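Local coordinates for glucose-binding protein (Thermus thermophilus HB27, PDB 2B3F) that binds glucose and galactose as a periplasmic binding protein, probably delivering the sugar to a binding-protein-dependent transport system, at residues A[150-155]-A[236-241]; A[226-231]-A[243-248]. All blocks are in the same frame, centred on the assembly; numbering follows the deposited sequence.

Contact 1: A[150-155]-A[236-241]; sequences QTLKQK and AAFNIM. Unlike the reference sequence in segment 236-241: Ile240 (reference Val).
Leu152 reaches from helix 142-154 to Ala237 and Phe238, and one methyl does all the touching. That methyl, CD1, lies 3.7 Å from Ala237 CB. It also comes to 4.0 Å from Phe238 CE2. The leucine side chain and the phenylalanine side chain run at an oblique angle to each other. Ala237 CB sits 3.6 Å above one face of the Phe238 ring, displaced toward the rim, so the methyl, the leucine tip and the ring form a small apolar cluster. Phe238 CG stands beside its own backbone N and anti to the carbonyl carbon, chi1 -47°. This swings the far end of the ring nearer to the helix than its CB. The contact belongs to the domain built round the four-stranded mixed sheet, in a bilobal solute-binding protein of family 1. Strand 238-240 is an inner strand there, between 161-162, which is parallel to it, and 123-126, which is antiparallel. Helix 142-154 packs against Ala237 and Phe238, far from the sugar. The backbones stay well apart, with Leu152 CA and Ala237 CA 8.4 Å from each other. Only 78 Å² is buried between the segments, yet Leu152, Ala237 and Phe238 are all buried in the protein. Trp134 touches both Leu152 and Ala237 and so joins the same cluster. Met124 and Tyr126 of the neighbouring strand and Pro139 pack on Phe238.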
# COMPACT_ATOMS: atom_id res chain seq x y z
N GLN A 150 24.06 3.41 -13.36
CA GLN A 150 25.20 4.15 -13.92
C GLN A 150 25.52 3.64 -15.34
O GLN A 150 25.62 4.42 -16.29
CB GLN A 150 26.41 4.02 -13.01
CG GLN A 150 27.55 5.00 -13.33
CD GLN A 150 27.21 6.43 -12.93
OE1 GLN A 150 26.33 7.07 -13.52
NE2 GLN A 150 27.94 6.95 -11.93
N THR A 151 25.63 2.32 -15.48
CA THR A 151 25.73 1.68 -16.79
C THR A 151 24.65 2.18 -17.76
O THR A 151 24.94 2.48 -18.92
CB THR A 151 25.64 0.15 -16.67
OG1 THR A 151 26.70 -0.33 -15.85
CG2 THR A 151 25.72 -0.54 -18.03
N LEU A 152 23.41 2.27 -17.27
CA LEU A 152 22.29 2.67 -18.13
C LEU A 152 22.38 4.14 -18.53
O LEU A 152 22.02 4.50 -19.65
CB LEU A 152 20.93 2.38 -17.45
CG LEU A 152 20.55 0.90 -17.36
CD1 LEU A 152 19.44 0.69 -16.31
CD2 LEU A 152 20.12 0.37 -18.72
N LYS A 153 22.83 4.98 -17.61
CA LYS A 153 23.07 6.39 -17.93
C LYS A 153 24.13 6.53 -19.03
O LYS A 153 23.95 7.30 -19.98
CB LYS A 153 23.47 7.18 -16.70
CG LYS A 153 22.29 7.57 -15.81
CD LYS A 153 22.79 8.20 -14.54
CE LYS A 153 21.67 8.44 -13.55
NZ LYS A 153 22.22 9.07 -12.32
N GLN A 154 25.20 5.75 -18.90
CA GLN A 154 26.25 5.68 -19.94
C GLN A 154 25.69 5.24 -21.30
O GLN A 154 26.06 5.79 -22.34
CB GLN A 154 27.39 4.76 -19.47
CG GLN A 154 28.20 5.39 -18.32
CD GLN A 154 29.03 4.39 -17.51
OE1 GLN A 154 29.07 3.19 -17.81
NE2 GLN A 154 29.70 4.90 -16.48
N LYS A 155 24.76 4.29 -21.27
CA LYS A 155 24.09 3.82 -22.48
C LYS A 155 23.01 4.78 -23.01
O LYS A 155 22.40 4.50 -24.04
CB LYS A 155 23.50 2.42 -22.26
CG LYS A 155 24.57 1.39 -21.95
CD LYS A 155 24.01 0.00 -21.79
CE LYS A 155 25.15 -1.00 -21.68
NZ LYS A 155 24.70 -2.38 -21.95
N ALA A 236 12.36 4.60 -18.51
CA ALA A 236 12.99 4.19 -17.26
C ALA A 236 13.15 2.68 -17.33
O ALA A 236 12.46 2.04 -18.11
CB ALA A 236 12.09 4.57 -16.09
N ALA A 237 14.05 2.12 -16.53
CA ALA A 237 14.27 0.68 -16.45
C ALA A 237 13.47 0.02 -15.31
O ALA A 237 13.03 -1.14 -15.42
CB ALA A 237 15.76 0.40 -16.28
N PHE A 238 13.31 0.78 -14.22
CA PHE A 238 12.76 0.25 -12.98
C PHE A 238 11.75 1.21 -12.34
O PHE A 238 11.82 2.41 -12.53
CB PHE A 238 13.87 -0.00 -11.97
CG PHE A 238 15.05 -0.74 -12.53
CD1 PHE A 238 14.94 -2.07 -12.93
CD2 PHE A 238 16.29 -0.11 -12.66
CE1 PHE A 238 16.05 -2.76 -13.44
CE2 PHE A 238 17.38 -0.78 -13.18
CZ PHE A 238 17.26 -2.10 -13.56
N ASN A 239 10.85 0.63 -11.55
CA ASN A 239 9.96 1.43 -10.68
C ASN A 239 9.72 0.63 -9.40
O ASN A 239 9.51 -0.57 -9.48
CB ASN A 239 8.64 1.72 -11.37
CG ASN A 239 7.75 2.66 -10.58
OD1 ASN A 239 8.17 3.76 -10.14
ND2 ASN A 239 6.49 2.27 -10.42
N ILE A 240 9.77 1.29 -8.25
CA ILE A 240 9.48 0.62 -6.96
C ILE A 240 8.06 1.03 -6.57
O ILE A 240 7.81 2.19 -6.29
CB ILE A 240 10.47 1.03 -5.84
CG1 ILE A 240 11.94 0.73 -6.23
CG2 ILE A 240 10.11 0.34 -4.52
CD1 ILE A 240 12.23 -0.69 -6.61
N MET A 241 7.11 0.09 -6.54
CA MET A 241 5.72 0.46 -6.28
C MET A 241 4.93 -0.78 -5.84
O MET A 241 5.30 -1.91 -6.18
CB MET A 241 5.12 1.08 -7.54
CG MET A 241 3.70 1.60 -7.46
SD MET A 241 3.40 2.64 -6.04
CE MET A 241 4.67 3.91 -6.14

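Contact 2: A[226-231]-A[243-248]; sequences QAVDRV and DWAAGY. With GAL (beta-D-galactopyranose), chain G.
This helix-helix contact stands beside the galactose pocket of the periplasmic binding protein fold, where helix 224-233 crosses the start of helix 244-252. The short segments cross at -66°, with axes 10.9 Å apart. Val228 uses both methyls: CG2 meets Ala245 CB at 4.0 Å, and CG1 lies near the edge of the Tyr248 ring, by CD2. With chi1 at 173°, Tyr248 CG points away from the backbone N, and this carries the ring past Val228 toward the other helix. Trp244, on helix 244-252 with Tyr248, turns its indole to the sugar. One face lies under GAL C5, which sits 3.6 Å above the plane and over its centre, a CH-pi type of stacking common in sugar sites. Trp224, His119 and His348 pack edge-to-face with this indole, while Glu13, Asp278 and Lys312 are among the residues hydrogen-bonded to the galactose. A serine here would take away the flat face under GAL C5, would probably weaken the hold on the sugar, and is likely to leave the three rings without their aromatic partner. Asp229 OD1 lies at the edge of the Tyr248 ring, in its plane, and takes a 2.6 Å hydrogen bond from Tyr248 OH on its syn lone pair.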
# COMPACT_ATOMS: atom_id res chain seq x y z
N GLN A 226 1.56 7.27 -13.92
CA GLN A 226 2.49 7.91 -14.88
C GLN A 226 3.93 7.44 -14.70
O GLN A 226 4.67 7.31 -15.67
CB GLN A 226 2.42 9.43 -14.76
CG GLN A 226 1.17 9.99 -15.37
CD GLN A 226 1.09 11.48 -15.31
OE1 GLN A 226 1.19 12.08 -14.24
NE2 GLN A 226 0.92 12.10 -16.47
N ALA A 227 4.33 7.20 -13.46
CA ALA A 227 5.66 6.66 -13.21
C ALA A 227 5.78 5.20 -13.75
O ALA A 227 6.79 4.82 -14.32
CB ALA A 227 5.99 6.72 -11.73
N VAL A 228 4.74 4.38 -13.55
CA VAL A 228 4.74 3.05 -14.15
C VAL A 228 4.83 3.16 -15.67
O VAL A 228 5.58 2.40 -16.30
CB VAL A 228 3.47 2.22 -13.74
CG1 VAL A 228 3.43 0.89 -14.51
CG2 VAL A 228 3.51 1.96 -12.23
N ASP A 229 4.07 4.09 -16.24
CA ASP A 229 4.06 4.32 -17.67
C ASP A 229 5.48 4.56 -18.21
O ASP A 229 5.79 4.11 -19.30
CB ASP A 229 3.19 5.53 -18.03
CG ASP A 229 1.71 5.26 -17.94
OD1 ASP A 229 1.29 4.07 -17.82
OD2 ASP A 229 0.95 6.25 -18.03
N ARG A 230 6.33 5.24 -17.45
CA ARG A 230 7.71 5.48 -17.90
C ARG A 230 8.46 4.19 -18.13
O ARG A 230 9.24 4.08 -19.07
CB ARG A 230 8.51 6.37 -16.92
CG ARG A 230 8.05 7.82 -16.89
CD ARG A 230 8.86 8.65 -15.92
NE ARG A 230 10.24 8.75 -16.35
CZ ARG A 230 10.69 9.62 -17.24
NH1 ARG A 230 9.86 10.52 -17.78
NH2 ARG A 230 11.97 9.60 -17.58
N VAL A 231 8.24 3.21 -17.26
CA VAL A 231 8.85 1.91 -17.43
C VAL A 231 8.27 1.20 -18.67
O VAL A 231 9.04 0.63 -19.47
CB VAL A 231 8.68 1.04 -16.15
CG1 VAL A 231 9.24 -0.35 -16.37
CG2 VAL A 231 9.36 1.69 -14.98
N ASP A 243 1.86 -3.57 -5.62
CA ASP A 243 1.36 -4.40 -6.70
C ASP A 243 -0.00 -4.02 -7.28
O ASP A 243 -0.51 -4.68 -8.20
CB ASP A 243 1.48 -5.92 -6.40
CG ASP A 243 1.00 -6.33 -5.01
OD1 ASP A 243 0.32 -5.56 -4.28
OD2 ASP A 243 1.33 -7.47 -4.62
N TRP A 244 -0.56 -2.90 -6.82
CA TRP A 244 -1.62 -2.25 -7.61
C TRP A 244 -1.07 -1.94 -9.03
O TRP A 244 -1.83 -1.80 -9.98
CB TRP A 244 -2.15 -0.98 -6.95
CG TRP A 244 -1.12 -0.05 -6.37
CD1 TRP A 244 -0.52 1.03 -6.97
CD2 TRP A 244 -0.62 -0.09 -5.02
NE1 TRP A 244 0.34 1.65 -6.08
CE2 TRP A 244 0.31 0.96 -4.89
CE3 TRP A 244 -0.84 -0.94 -3.93
CZ2 TRP A 244 0.99 1.21 -3.69
CZ3 TRP A 244 -0.16 -0.71 -2.75
CH2 TRP A 244 0.74 0.36 -2.63
N ALA A 245 0.25 -1.85 -9.14
CA ALA A 245 0.91 -1.64 -10.46
C ALA A 245 0.68 -2.82 -11.39
O ALA A 245 0.44 -2.62 -12.58
CB ALA A 245 2.39 -1.37 -10.30
N ALA A 246 0.70 -4.04 -10.85
CA ALA A 246 0.39 -5.22 -11.65
C ALA A 246 -1.05 -5.16 -12.15
O ALA A 246 -1.31 -5.44 -13.33
CB ALA A 246 0.67 -6.51 -10.88
N GLY A 247 -1.99 -4.76 -11.30
CA GLY A 247 -3.38 -4.59 -11.70
C GLY A 247 -3.52 -3.58 -12.82
O GLY A 247 -4.22 -3.81 -13.78
N TYR A 248 -2.81 -2.46 -12.69
CA TYR A 248 -2.86 -1.43 -13.75
C TYR A 248 -2.36 -1.98 -15.08
O TYR A 248 -3.03 -1.88 -16.10
CB TYR A 248 -2.03 -0.23 -13.31
CG TYR A 248 -1.84 0.84 -14.35
CD1 TYR A 248 -2.90 1.57 -14.84
CD2 TYR A 248 -0.56 1.14 -14.81
CE1 TYR A 248 -2.70 2.59 -15.82
CE2 TYR A 248 -0.37 2.15 -15.77
CZ TYR A 248 -1.42 2.86 -16.24
OH TYR A 248 -1.21 3.85 -17.20
C1 GAL G . -2.72 2.22 -1.28
C2 GAL G . -3.99 1.36 -1.28
C3 GAL G . -4.18 0.61 -2.59
C4 GAL G . -4.07 1.55 -3.79
C5 GAL G . -2.80 2.43 -3.62
C6 GAL G . -2.57 3.45 -4.75
O1 GAL G . -2.60 2.96 -0.10
O2 GAL G . -3.96 0.47 -0.15
O3 GAL G . -5.44 -0.04 -2.61
O4 GAL G . -5.25 2.31 -3.83
O5 GAL G . -2.80 3.12 -2.39
O6 GAL G . -3.50 4.49 -4.67

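Going from the N terminus, helix 142-154 comes first. Contact 1 closes a long loop, with 80 mostly helical residues between 150-155 and 236-241. Helix 224-233, which carries 226-231, lies within that loop. Contact 2 closes a short one of 11 residues, running from 226-231 through strand 238-240 to 243-248. The segments alternate along the chain, so the two contacts cross. They also meet in space: Val228 and Val231 of contact 2 pack on Asn239 of contact 1, although the contact centres are 16 Å apart. Strand 238-240 is thus the shared element, linking outlying helix 142-154 to the helix pair beside the galactose.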